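PDB 6TZ0: viral structural protein 4 from Bombyx mori cytoplasmic polyhedrosis virus, which binds GTP and lies against the viral RNA-dependent RNA polymerase, whose transcription of the double-stranded RNA genome it probably assists. Local coordinates for residues K334-V339 and E368-A373; G387-K392 and Y403-S408; A458-A463 and G489-Q494; E14-Y19 and D161-S166. All blocks are in the same frame, centred on the assembly; numbering follows the deposited sequence.

Contact 1: K334-V339 and E368-A373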
loop_
_atom_site.group_PDB
_atom_site.type_symbol
_atom_site.label_atom_id
_atom_site.label_comp_id
_atom_site.label_asym_id
_atom_site.label_seq_id
_atom_site.Cartn_x
_atom_site.Cartn_y
_atom_site.Cartn_z
ATOM N N LYS B 334 -5.980 16.724 20.206
ATOM C CA LYS B 334 -5.472 16.891 18.848
ATOM C C LYS B 334 -5.937 18.218 18.258
ATOM O O LYS B 334 -5.149 18.954 17.640
ATOM C CB LYS B 334 -5.940 15.713 17.995
ATOM C CG LYS B 334 -5.322 15.591 16.630
ATOM C CD LYS B 334 -5.827 14.334 15.957
ATOM C CE LYS B 334 -5.200 14.146 14.600
ATOM N NZ LYS B 334 -5.748 12.942 13.921
ATOM N N PHE B 335 -7.204 18.567 18.494
ATOM C CA PHE B 335 -7.697 19.879 18.079
ATOM C C PHE B 335 -7.010 21.019 18.824
ATOM O O PHE B 335 -6.716 22.058 18.229
ATOM C CB PHE B 335 -9.206 19.974 18.268
ATOM C CG PHE B 335 -9.753 21.352 18.035
ATOM C CD1 PHE B 335 -9.702 21.926 16.780
ATOM C CD2 PHE B 335 -10.343 22.061 19.066
ATOM C CE1 PHE B 335 -10.206 23.190 16.568
ATOM C CE2 PHE B 335 -10.853 23.320 18.853
ATOM C CZ PHE B 335 -10.789 23.877 17.603
ATOM N N LEU B 336 -6.742 20.848 20.118
ATOM C CA LEU B 336 -6.096 21.929 20.864
ATOM C C LEU B 336 -4.641 22.113 20.455
ATOM O O LEU B 336 -4.131 23.242 20.473
ATOM C CB LEU B 336 -6.195 21.680 22.361
ATOM C CG LEU B 336 -7.612 21.744 22.917
ATOM C CD1 LEU B 336 -7.597 21.515 24.406
ATOM C CD2 LEU B 336 -8.255 23.065 22.568
ATOM N N GLU B 337 -3.968 21.023 20.083
ATOM C CA GLU B 337 -2.640 21.118 19.489
ATOM C C GLU B 337 -2.680 21.864 18.162
ATOM O O GLU B 337 -1.767 22.636 17.850
ATOM C CB GLU B 337 -2.055 19.716 19.310
ATOM C CG GLU B 337 -0.711 19.659 18.604
ATOM C CD GLU B 337 0.402 20.342 19.372
ATOM O OE1 GLU B 337 0.364 20.342 20.619
ATOM O OE2 GLU B 337 1.308 20.907 18.723
ATOM N N ALA B 338 -3.737 21.660 17.373
ATOM C CA ALA B 338 -3.871 22.450 16.147
ATOM C C ALA B 338 -4.181 23.918 16.435
ATOM O O ALA B 338 -3.789 24.792 15.659
ATOM C CB ALA B 338 -4.947 21.849 15.246
ATOM N N VAL B 339 -4.887 24.201 17.529
ATOM C CA VAL B 339 -5.189 25.582 17.906
ATOM C C VAL B 339 -3.925 26.318 18.331
ATOM O O VAL B 339 -3.706 27.474 17.952
ATOM C CB VAL B 339 -6.266 25.600 19.010
ATOM C CG1 VAL B 339 -6.406 26.972 19.634
ATOM C CG2 VAL B 339 -7.585 25.218 18.432
ATOM N N GLU B 368 -16.427 30.583 23.731
ATOM C CA GLU B 368 -16.010 31.643 24.650
ATOM C C GLU B 368 -14.882 31.185 25.567
ATOM O O GLU B 368 -13.900 31.911 25.766
ATOM C CB GLU B 368 -17.196 32.111 25.483
ATOM C CG GLU B 368 -18.260 32.833 24.700
ATOM C CD GLU B 368 -19.458 33.165 25.556
ATOM O OE1 GLU B 368 -19.493 32.712 26.719
ATOM O OE2 GLU B 368 -20.369 33.868 25.070
ATOM N N GLN B 369 -15.001 29.978 26.126
ATOM C CA GLN B 369 -13.970 29.469 27.025
ATOM C C GLN B 369 -12.675 29.179 26.290
ATOM O O GLN B 369 -11.593 29.337 26.863
ATOM C CB GLN B 369 -14.451 28.207 27.738
ATOM C CG GLN B 369 -15.599 28.437 28.684
ATOM C CD GLN B 369 -15.220 29.331 29.831
ATOM O OE1 GLN B 369 -14.127 29.220 30.384
ATOM N NE2 GLN B 369 -16.117 30.240 30.193
ATOM N N LEU B 370 -12.761 28.788 25.021
ATOM C CA LEU B 370 -11.550 28.551 24.249
ATOM C C LEU B 370 -10.865 29.861 23.890
ATOM O O LEU B 370 -9.632 29.933 23.868
ATOM C CB LEU B 370 -11.887 27.748 22.996
ATOM C CG LEU B 370 -10.703 27.293 22.157
ATOM C CD1 LEU B 370 -9.825 26.398 22.989
ATOM C CD2 LEU B 370 -11.195 26.568 20.931
ATOM N N SER B 371 -11.650 30.912 23.619
ATOM C CA SER B 371 -11.069 32.236 23.408
ATOM C C SER B 371 -10.392 32.756 24.669
ATOM O O SER B 371 -9.333 33.387 24.596
ATOM C CB SER B 371 -12.145 33.223 22.963
ATOM O OG SER B 371 -12.683 32.872 21.708
ATOM N N LEU B 372 -10.990 32.506 25.835
ATOM C CA LEU B 372 -10.400 33.015 27.069
ATOM C C LEU B 372 -9.152 32.236 27.463
ATOM O O LEU B 372 -8.158 32.830 27.891
ATOM C CB LEU B 372 -11.426 32.990 28.196
ATOM C CG LEU B 372 -12.571 33.980 28.027
ATOM C CD1 LEU B 372 -13.576 33.820 29.151
ATOM C CD2 LEU B 372 -12.037 35.397 27.967
ATOM N N ALA B 373 -9.177 30.912 27.328
ATOM C CA ALA B 373 -8.010 30.117 27.681
ATOM C C ALA B 373 -6.917 30.176 26.628
ATOM O O ALA B 373 -5.763 29.864 26.933
ATOM C CB ALA B 373 -8.411 28.661 27.912
#
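Leu370 of helix 359-374 meets Phe335 and Leu336 of helix 326-340 in a purely apolar contact. Its two methyls divide the work. CD1 touches CD2 of Leu336 at 3.7 Å, and these two leucine side chains run past each other in opposite directions. CD2 reaches CE2 of Phe335 at 3.9 Å, where the ring is met at a slant. CG of Leu370 lies anti to its backbone N (chi1 -174°), which directs the branch toward helix 326-340. CG2 of Val339 lies 3.6 Å above one face of the Phe335 ring, so the ring is packed from within its own helix as well. The two helices belong to the P-loop-like domain: helix 359-374 starts at the GTP-binding residues Lys359 and Thr360, and both helices lie against the parallel sheet. Phe335 rests on Leu349 of strand 347-353, and Leu370 rests on Val378 of strand 378-381. The polar groups nearby have other partners: Arg483 NH1 bonds to the backbone O of Val339.

Contact 2: G387-K392 and Y403-S408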
loop_
_atom_site.group_PDB
_atom_site.type_symbol
_atom_site.label_atom_id
_atom_site.label_comp_id
_atom_site.label_asym_id
_atom_site.label_seq_id
_atom_site.Cartn_x
_atom_site.Cartn_y
_atom_site.Cartn_z
ATOM N N GLY B 387 -27.914 26.786 5.123
ATOM C CA GLY B 387 -29.324 26.853 4.781
ATOM C C GLY B 387 -29.882 28.259 4.865
ATOM O O GLY B 387 -30.586 28.711 3.957
ATOM N N ARG B 388 -29.554 28.981 5.937
ATOM C CA ARG B 388 -30.016 30.355 6.067
ATOM C C ARG B 388 -29.281 31.302 5.129
ATOM O O ARG B 388 -29.790 32.386 4.843
ATOM C CB ARG B 388 -29.869 30.830 7.511
ATOM C CG ARG B 388 -30.743 30.084 8.504
ATOM C CD ARG B 388 -30.661 30.721 9.870
ATOM N NE ARG B 388 -31.424 30.033 10.902
ATOM C CZ ARG B 388 -30.880 29.298 11.861
ATOM N NH1 ARG B 388 -29.564 29.191 11.949
ATOM N NH2 ARG B 388 -31.649 28.713 12.762
ATOM N N TRP B 389 -28.100 30.918 4.648
ATOM C CA TRP B 389 -27.440 31.681 3.596
ATOM C C TRP B 389 -28.131 31.478 2.254
ATOM O O TRP B 389 -28.440 32.442 1.545
ATOM C CB TRP B 389 -25.983 31.254 3.500
ATOM C CG TRP B 389 -25.214 31.946 2.437
ATOM C CD1 TRP B 389 -24.723 33.211 2.469
ATOM C CD2 TRP B 389 -24.894 31.424 1.147
ATOM N NE1 TRP B 389 -24.078 33.497 1.294
ATOM C CE2 TRP B 389 -24.179 32.417 0.462
ATOM C CE3 TRP B 389 -25.131 30.203 0.510
ATOM C CZ2 TRP B 389 -23.696 32.228 -0.824
ATOM C CZ3 TRP B 389 -24.651 30.019 -0.764
ATOM C CH2 TRP B 389 -23.944 31.025 -1.420
ATOM N N LEU B 390 -28.372 30.217 1.889
ATOM C CA LEU B 390 -28.929 29.876 0.591
ATOM C C LEU B 390 -30.398 30.249 0.481
ATOM O O LEU B 390 -30.896 30.423 -0.633
ATOM C CB LEU B 390 -28.720 28.382 0.340
ATOM C CG LEU B 390 -29.054 27.740 -1.002
ATOM C CD1 LEU B 390 -28.217 28.353 -2.090
ATOM C CD2 LEU B 390 -28.794 26.261 -0.919
ATOM N N ALA B 391 -31.099 30.411 1.605
ATOM C CA ALA B 391 -32.468 30.902 1.531
ATOM C C ALA B 391 -32.539 32.369 1.131
ATOM O O ALA B 391 -33.598 32.827 0.688
ATOM C CB ALA B 391 -33.173 30.696 2.866
ATOM N N LYS B 392 -31.447 33.114 1.277
ATOM C CA LYS B 392 -31.358 34.489 0.809
ATOM C C LYS B 392 -30.657 34.619 -0.533
ATOM O O LYS B 392 -31.109 35.381 -1.390
ATOM C CB LYS B 392 -30.618 35.350 1.835
ATOM C CG LYS B 392 -31.303 35.466 3.172
ATOM C CD LYS B 392 -32.575 36.272 3.052
ATOM C CE LYS B 392 -33.286 36.383 4.384
ATOM N NZ LYS B 392 -32.522 37.211 5.351
ATOM N N TYR B 403 -17.601 36.869 6.555
ATOM C CA TYR B 403 -17.910 36.148 7.787
ATOM C C TYR B 403 -18.934 36.885 8.640
ATOM O O TYR B 403 -19.758 36.251 9.304
ATOM C CB TYR B 403 -16.632 35.893 8.584
ATOM C CG TYR B 403 -16.891 35.303 9.945
ATOM C CD1 TYR B 403 -17.300 33.985 10.089
ATOM C CD2 TYR B 403 -16.737 36.069 11.091
ATOM C CE1 TYR B 403 -17.547 33.451 11.335
ATOM C CE2 TYR B 403 -16.984 35.545 12.333
ATOM C CZ TYR B 403 -17.389 34.240 12.452
ATOM O OH TYR B 403 -17.628 33.722 13.700
ATOM N N ASP B 404 -18.916 38.218 8.624
ATOM C CA ASP B 404 -19.889 38.958 9.418
ATOM C C ASP B 404 -21.285 38.899 8.807
ATOM O O ASP B 404 -22.275 38.873 9.542
ATOM C CB ASP B 404 -19.428 40.402 9.610
ATOM C CG ASP B 404 -19.178 41.131 8.300
ATOM O OD1 ASP B 404 -19.214 40.503 7.222
ATOM O OD2 ASP B 404 -18.953 42.358 8.353
ATOM N N TYR B 405 -21.385 38.815 7.479
ATOM C CA TYR B 405 -22.688 38.689 6.828
ATOM C C TYR B 405 -23.303 37.314 7.069
ATOM O O TYR B 405 -24.486 37.201 7.426
ATOM C CB TYR B 405 -22.542 38.972 5.333
ATOM C CG TYR B 405 -23.794 38.743 4.525
ATOM C CD1 TYR B 405 -24.912 39.543 4.702
ATOM C CD2 TYR B 405 -23.838 37.765 3.543
ATOM C CE1 TYR B 405 -26.054 39.346 3.956
ATOM C CE2 TYR B 405 -24.975 37.562 2.791
ATOM C CZ TYR B 405 -26.079 38.354 3.002
ATOM O OH TYR B 405 -27.211 38.163 2.252
ATOM N N VAL B 406 -22.507 36.259 6.882
ATOM C CA VAL B 406 -22.950 34.896 7.154
ATOM C C VAL B 406 -23.259 34.722 8.637
ATOM O O VAL B 406 -24.217 34.037 9.012
ATOM C CB VAL B 406 -21.877 33.903 6.665
ATOM C CG1 VAL B 406 -22.235 32.473 7.013
ATOM C CG2 VAL B 406 -21.686 34.032 5.175
ATOM N N LEU B 407 -22.492 35.388 9.495
ATOM C CA LEU B 407 -22.738 35.331 10.928
ATOM C C LEU B 407 -23.999 36.095 11.309
ATOM O O LEU B 407 -24.680 35.730 12.272
ATOM C CB LEU B 407 -21.521 35.884 11.661
ATOM C CG LEU B 407 -21.433 35.684 13.163
ATOM C CD1 LEU B 407 -21.314 34.208 13.447
ATOM C CD2 LEU B 407 -20.241 36.430 13.717
ATOM N N SER B 408 -24.325 37.154 10.565
ATOM C CA SER B 408 -25.574 37.870 10.779
ATOM C C SER B 408 -26.769 37.076 10.280
ATOM O O SER B 408 -27.892 37.289 10.750
ATOM C CB SER B 408 -25.526 39.221 10.076
ATOM O OG SER B 408 -25.477 39.045 8.674
#
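Helices 387-392 and 403-408 cross almost at right angles, with 97° between their directions and 9.9 Å between their axes, and come closest in backbone at Trp389 and Val406, whose CA atoms are 6.6 Å apart. This is a perpendicular pair of consecutive helices that follows strand 378-381, an outer strand of the parallel sheet. Trp389 carries the contact. Its CG is anti to the backbone N (chi1 179°), which swings the indole toward helix 403-408. Indole CD1 lies 4.1 Å from CG2 of Val406. The same carbon is 4.4 Å from CE2 of Tyr405, and neither ring is met squarely by the other. These are loose apolar approaches. The indole is held more firmly from outside: its NE1 donates to the O of Ser400, in the connection between the helices, and its ring also meets those of Phe401 and Phe471. Lys392 borders the contact on a more open side, its side chain about 10 Å from that of Arg522, which binds GTP in another structure of this protein. The Tyr405 ring reaches out toward Lys392 and Asn393. Its OH is hydrogen-bonded to Asn393 ND2 and lies 4.4 Å from CB of Lys392.

Contact 3: A458-A463 and G489-Q494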
loop_
_atom_site.group_PDB
_atom_site.type_symbol
_atom_site.label_atom_id
_atom_site.label_comp_id
_atom_site.label_asym_id
_atom_site.label_seq_id
_atom_site.Cartn_x
_atom_site.Cartn_y
_atom_site.Cartn_z
ATOM N N ALA B 458 -28.217 17.501 -4.274
ATOM C CA ALA B 458 -27.931 18.522 -5.274
ATOM C C ALA B 458 -27.002 19.610 -4.765
ATOM O O ALA B 458 -26.410 20.326 -5.579
ATOM C CB ALA B 458 -29.231 19.152 -5.760
ATOM N N GLN B 459 -26.849 19.739 -3.452
ATOM C CA GLN B 459 -26.036 20.780 -2.854
ATOM C C GLN B 459 -24.689 20.270 -2.377
ATOM O O GLN B 459 -23.894 21.055 -1.855
ATOM C CB GLN B 459 -26.794 21.411 -1.691
ATOM C CG GLN B 459 -28.151 21.921 -2.096
ATOM C CD GLN B 459 -28.066 23.013 -3.124
ATOM O OE1 GLN B 459 -27.221 23.900 -3.036
ATOM N NE2 GLN B 459 -28.924 22.942 -4.130
ATOM N N LEU B 460 -24.412 18.980 -2.540
ATOM C CA LEU B 460 -23.154 18.385 -2.124
ATOM C C LEU B 460 -22.423 17.716 -3.273
ATOM O O LEU B 460 -21.318 17.206 -3.073
ATOM C CB LEU B 460 -23.382 17.350 -1.012
ATOM C CG LEU B 460 -23.621 17.761 0.444
ATOM C CD1 LEU B 460 -25.013 18.306 0.677
ATOM C CD2 LEU B 460 -23.380 16.579 1.345
ATOM N N GLU B 461 -23.000 17.717 -4.469
ATOM C CA GLU B 461 -22.541 16.864 -5.554
ATOM C C GLU B 461 -21.414 17.492 -6.357
ATOM O O GLU B 461 -20.578 16.772 -6.914
ATOM C CB GLU B 461 -23.725 16.544 -6.466
ATOM C CG GLU B 461 -23.493 15.458 -7.482
ATOM C CD GLU B 461 -24.727 15.179 -8.308
ATOM O OE1 GLU B 461 -25.739 15.886 -8.116
ATOM O OE2 GLU B 461 -24.688 14.248 -9.141
ATOM N N ASN B 462 -21.366 18.820 -6.415
ATOM C CA ASN B 462 -20.408 19.522 -7.257
ATOM C C ASN B 462 -19.777 20.705 -6.537
ATOM O O ASN B 462 -19.961 20.872 -5.330
ATOM C CB ASN B 462 -21.097 19.968 -8.549
ATOM C CG ASN B 462 -22.388 20.736 -8.300
ATOM O OD1 ASN B 462 -22.736 21.059 -7.168
ATOM N ND2 ASN B 462 -23.115 21.008 -9.369
ATOM N N ALA B 463 -19.029 21.529 -7.269
ATOM C CA ALA B 463 -18.483 22.777 -6.737
ATOM C C ALA B 463 -18.933 23.902 -7.661
ATOM O O ALA B 463 -18.197 24.342 -8.544
ATOM C CB ALA B 463 -16.974 22.711 -6.621
ATOM N N GLY B 489 -22.518 20.393 12.017
ATOM C CA GLY B 489 -23.061 19.691 10.876
ATOM C C GLY B 489 -24.219 18.804 11.286
ATOM O O GLY B 489 -24.442 18.556 12.469
ATOM N N HIS B 490 -24.961 18.334 10.287
ATOM C CA HIS B 490 -26.087 17.454 10.559
ATOM C C HIS B 490 -25.844 15.991 10.235
ATOM O O HIS B 490 -26.485 15.140 10.849
ATOM C CB HIS B 490 -27.341 17.896 9.802
ATOM C CG HIS B 490 -27.993 19.120 10.357
ATOM N ND1 HIS B 490 -27.952 20.341 9.723
ATOM C CD2 HIS B 490 -28.670 19.319 11.510
ATOM C CE1 HIS B 490 -28.622 21.227 10.437
ATOM N NE2 HIS B 490 -29.052 20.636 11.535
ATOM N N PHE B 491 -24.952 15.670 9.302
ATOM C CA PHE B 491 -24.793 14.282 8.888
ATOM C C PHE B 491 -23.426 14.070 8.259
ATOM O O PHE B 491 -22.780 15.014 7.805
ATOM C CB PHE B 491 -25.915 13.847 7.940
ATOM C CG PHE B 491 -26.103 14.730 6.737
ATOM C CD1 PHE B 491 -26.968 15.809 6.787
ATOM C CD2 PHE B 491 -25.465 14.450 5.544
ATOM C CE1 PHE B 491 -27.158 16.612 5.692
ATOM C CE2 PHE B 491 -25.657 15.250 4.442
ATOM C CZ PHE B 491 -26.506 16.332 4.520
ATOM N N ASN B 492 -23.006 12.804 8.228
ATOM C CA ASN B 492 -21.630 12.455 7.898
ATOM C C ASN B 492 -21.274 12.644 6.433
ATOM O O ASN B 492 -20.091 12.561 6.098
ATOM C CB ASN B 492 -21.325 11.005 8.270
ATOM C CG ASN B 492 -21.337 10.770 9.752
ATOM O OD1 ASN B 492 -22.093 9.949 10.250
ATOM N ND2 ASN B 492 -20.501 11.501 10.472
ATOM N N ALA B 493 -22.242 12.876 5.548
ATOM C CA ALA B 493 -21.892 13.107 4.153
ATOM C C ALA B 493 -21.314 14.494 3.931
ATOM O O ALA B 493 -20.766 14.759 2.859
ATOM C CB ALA B 493 -23.107 12.906 3.255
ATOM N N GLN B 494 -21.416 15.377 4.915
ATOM C CA GLN B 494 -20.781 16.680 4.869
ATOM C C GLN B 494 -19.298 16.629 5.203
ATOM O O GLN B 494 -18.650 17.675 5.190
ATOM C CB GLN B 494 -21.506 17.621 5.822
ATOM C CG GLN B 494 -22.914 17.907 5.382
ATOM C CD GLN B 494 -23.683 18.719 6.377
ATOM O OE1 GLN B 494 -23.197 19.008 7.463
ATOM N NE2 GLN B 494 -24.894 19.098 6.014
#
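The backbone N of Gln494 bonds to the O of Phe491 at 3.2 Å, closing a short 3-10 turn against which Leu460 packs. A single methyl of Leu460 makes the contact. Its CD2 lies 3.5 Å from the O of Ala493 and 4.1 Å from CB of the same residue. It is also 4.1 Å from CE2 of Phe491, approaching that ring obliquely. CG of Gln494 is a little farther off. The methyl thus meets three residues of the turn. CB of Leu460 is directed toward the turn, and chi1 of -78°, with CG anti to the carbonyl carbon, brings CD2 to Ala493.

The turn is also packed within itself. The Phe491 ring has CB of Ala493 in plane at its edge, and CG of Gln494 lies 3.9 Å above one face. Beyond that CG, the Gln494 side chain runs back along the loop. Its OE1 takes a weak bond from the N of His490, at 3.4 Å and a fairly straight 154°. Gln494 thus ties back weakly to the start of the loop.

Phe491 is about 9 Å from Lys355 and Gln494 about 10 Å from Lys359, side chain to side chain, so the turn lies near the GTP-binding residues of the P-loop. Leu460 and Ala493 also pack on Ile361 and Leu365 of the polymerase chain. Within the protein, Gly489 pairs by backbone with Val351 of strand 347-353. Helix 468-476 lies beside the contact, with its Glu468 touching both Leu460 and Gln494.

Contact 4: E14-Y19 and D161-S166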
loop_
_atom_site.group_PDB
_atom_site.type_symbol
_atom_site.label_atom_id
_atom_site.label_comp_id
_atom_site.label_asym_id
_atom_site.label_seq_id
_atom_site.Cartn_x
_atom_site.Cartn_y
_atom_site.Cartn_z
ATOM N N GLU B 14 -9.904 4.609 47.767
ATOM C CA GLU B 14 -10.814 5.433 48.559
ATOM C C GLU B 14 -11.773 6.203 47.668
ATOM O O GLU B 14 -12.890 6.528 48.083
ATOM C CB GLU B 14 -10.037 6.408 49.440
ATOM C CG GLU B 14 -9.229 5.771 50.544
ATOM C CD GLU B 14 -8.612 6.790 51.463
ATOM O OE1 GLU B 14 -8.697 7.995 51.157
ATOM O OE2 GLU B 14 -8.052 6.389 52.503
ATOM N N GLU B 15 -11.336 6.527 46.451
ATOM C CA GLU B 15 -12.206 7.171 45.471
ATOM C C GLU B 15 -13.396 6.292 45.101
ATOM O O GLU B 15 -14.516 6.786 44.932
ATOM C CB GLU B 15 -11.382 7.512 44.235
ATOM C CG GLU B 15 -12.132 8.156 43.108
ATOM C CD GLU B 15 -11.236 8.413 41.918
ATOM O OE1 GLU B 15 -10.032 8.094 42.010
ATOM O OE2 GLU B 15 -11.733 8.918 40.889
ATOM N N TYR B 16 -13.179 4.982 44.993
ATOM C CA TYR B 16 -14.231 4.035 44.638
ATOM C C TYR B 16 -15.176 3.718 45.789
ATOM O O TYR B 16 -16.114 2.939 45.593
ATOM C CB TYR B 16 -13.593 2.746 44.127
ATOM C CG TYR B 16 -13.038 2.856 42.733
ATOM C CD1 TYR B 16 -13.621 3.691 41.807
ATOM C CD2 TYR B 16 -11.886 2.182 42.370
ATOM C CE1 TYR B 16 -13.112 3.813 40.532
ATOM C CE2 TYR B 16 -11.359 2.302 41.094
ATOM C CZ TYR B 16 -11.981 3.124 40.182
ATOM O OH TYR B 16 -11.482 3.261 38.911
ATOM N N GLY B 17 -14.970 4.302 46.963
ATOM C CA GLY B 17 -15.759 3.971 48.125
ATOM C C GLY B 17 -15.242 2.796 48.915
ATOM O O GLY B 17 -16.023 2.143 49.612
ATOM N N LEU B 18 -13.945 2.512 48.837
ATOM C CA LEU B 18 -13.349 1.315 49.412
ATOM C C LEU B 18 -12.262 1.733 50.386
ATOM O O LEU B 18 -11.327 2.442 50.007
ATOM C CB LEU B 18 -12.762 0.421 48.320
ATOM C CG LEU B 18 -13.594 -0.560 47.495
ATOM C CD1 LEU B 18 -14.578 0.114 46.596
ATOM C CD2 LEU B 18 -12.629 -1.311 46.641
ATOM N N TYR B 19 -12.382 1.292 51.630
ATOM C CA TYR B 19 -11.452 1.634 52.693
ATOM C C TYR B 19 -10.811 0.369 53.234
ATOM O O TYR B 19 -11.498 -0.630 53.447
ATOM C CB TYR B 19 -12.180 2.364 53.814
ATOM C CG TYR B 19 -12.602 3.757 53.447
ATOM C CD1 TYR B 19 -11.919 4.475 52.497
ATOM C CD2 TYR B 19 -13.724 4.330 54.001
ATOM C CE1 TYR B 19 -12.309 5.742 52.149
ATOM C CE2 TYR B 19 -14.115 5.603 53.653
ATOM C CZ TYR B 19 -13.398 6.300 52.723
ATOM O OH TYR B 19 -13.763 7.568 52.348
ATOM N N ASP B 161 -13.767 -0.748 35.358
ATOM C CA ASP B 161 -13.802 0.686 35.133
ATOM C C ASP B 161 -12.679 1.062 34.175
ATOM O O ASP B 161 -11.653 0.393 34.109
ATOM C CB ASP B 161 -13.639 1.422 36.464
ATOM C CG ASP B 161 -13.999 2.882 36.386
ATOM O OD1 ASP B 161 -14.420 3.354 35.312
ATOM O OD2 ASP B 161 -13.851 3.571 37.411
ATOM N N GLU B 162 -12.876 2.150 33.432
ATOM C CA GLU B 162 -11.850 2.574 32.483
ATOM C C GLU B 162 -10.732 3.352 33.171
ATOM O O GLU B 162 -9.556 3.201 32.818
ATOM C CB GLU B 162 -12.480 3.407 31.367
ATOM C CG GLU B 162 -11.511 3.840 30.281
ATOM C CD GLU B 162 -12.179 4.627 29.174
ATOM O OE1 GLU B 162 -13.413 4.805 29.229
ATOM O OE2 GLU B 162 -11.469 5.084 28.255
ATOM N N LYS B 163 -11.090 4.183 34.154
ATOM C CA LYS B 163 -10.109 4.898 34.965
ATOM C C LYS B 163 -9.237 3.941 35.767
ATOM O O LYS B 163 -8.064 4.236 36.021
ATOM C CB LYS B 163 -10.845 5.874 35.883
ATOM C CG LYS B 163 -10.001 6.722 36.818
ATOM C CD LYS B 163 -9.158 7.719 36.069
ATOM C CE LYS B 163 -8.605 8.763 37.018
ATOM N NZ LYS B 163 -7.697 8.187 38.038
ATOM N N TYR B 164 -9.777 2.785 36.151
ATOM C CA TYR B 164 -8.961 1.767 36.799
ATOM C C TYR B 164 -8.016 1.106 35.802
ATOM O O TYR B 164 -6.856 0.839 36.124
ATOM C CB TYR B 164 -9.860 0.718 37.453
ATOM C CG TYR B 164 -9.142 -0.265 38.352
ATOM C CD1 TYR B 164 -8.896 0.035 39.682
ATOM C CD2 TYR B 164 -8.693 -1.487 37.862
ATOM C CE1 TYR B 164 -8.242 -0.854 40.498
ATOM C CE2 TYR B 164 -8.028 -2.369 38.664
ATOM C CZ TYR B 164 -7.806 -2.054 39.981
ATOM O OH TYR B 164 -7.151 -2.958 40.779
ATOM N N GLN B 165 -8.502 0.822 34.591
ATOM C CA GLN B 165 -7.704 0.091 33.612
ATOM C C GLN B 165 -6.603 0.948 33.014
ATOM O O GLN B 165 -5.600 0.414 32.537
ATOM C CB GLN B 165 -8.590 -0.453 32.498
ATOM C CG GLN B 165 -9.454 -1.618 32.898
ATOM C CD GLN B 165 -10.405 -2.031 31.800
ATOM O OE1 GLN B 165 -10.439 -1.423 30.733
ATOM N NE2 GLN B 165 -11.200 -3.057 32.063
ATOM N N SER B 166 -6.776 2.268 33.009
ATOM C CA SER B 166 -5.704 3.137 32.546
ATOM C C SER B 166 -4.540 3.185 33.521
ATOM O O SER B 166 -3.420 3.503 33.115
ATOM C CB SER B 166 -6.229 4.549 32.317
ATOM O OG SER B 166 -6.597 5.145 33.541
#
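Tyr16 OH donates a 2.8 Å hydrogen bond to OD2 of Asp161. The oxygen is met from above the carboxylate plane, 38° out of it, and the ring and carboxylate planes are 53° apart. The phenol therefore leans across the carboxylate. Tyr164 supplies the apolar part of the contact. Its CD1 sits at the edge of the Tyr16 ring, 3.6 Å from CE2, and the two side chains cross at about a right angle. CB of Tyr164 lies 3.4 Å from Tyr16 OH. Lys163 borders the same hydroxyl, with CB 4.0 Å away.

The next shell fixes these groups. Asp161 stands at the N-cap of helix 162-166, and its other oxygen, OD1, takes a weak bond from the N of Glu162 at 2.7 Å. The start of the helix probably stabilises the negative charge of this carboxylate. The Tyr164 ring is held by its OH, bonded to Tyr13 OH, and Phe159 meets the rings of both Tyr16 and Tyr164. Farther out, Glu162 packs on Phe467 of the polymerase chain. On the other side, the helix beginning at residue 10 is closed at Gly17. This glycine has a positive phi of 87°, and two bonds run back into the last turn, a Schellman motif. The arrangement thus sets the Schellman motif that closes one helix against the Asp161 N-cap that opens another.

Overall arrangement
The contacts follow one another along the chain, contact 4 first. Contacts 2 and 3 are neighbours, with centres 17 Å apart. They touch where Leu390 CD2 packs on Gln459 OE1 at 3.5 Å. Both approach the GTP-binding residues: contact 2 from the Arg522 side, contact 3 from the Lys355 and Lys359 side. No GTP is bound to this chain in the model. Contact 1 lies away from these residues, yet shares the parallel-sheet domain with contact 3; their centres are 27 Å apart. Contact 4 belongs to the N-terminal part, across the centre of the chain from contacts 2 and 3, with centres 49 and 44 Å away. Contacts 1, 3 and 4 also touch the polymerase chain.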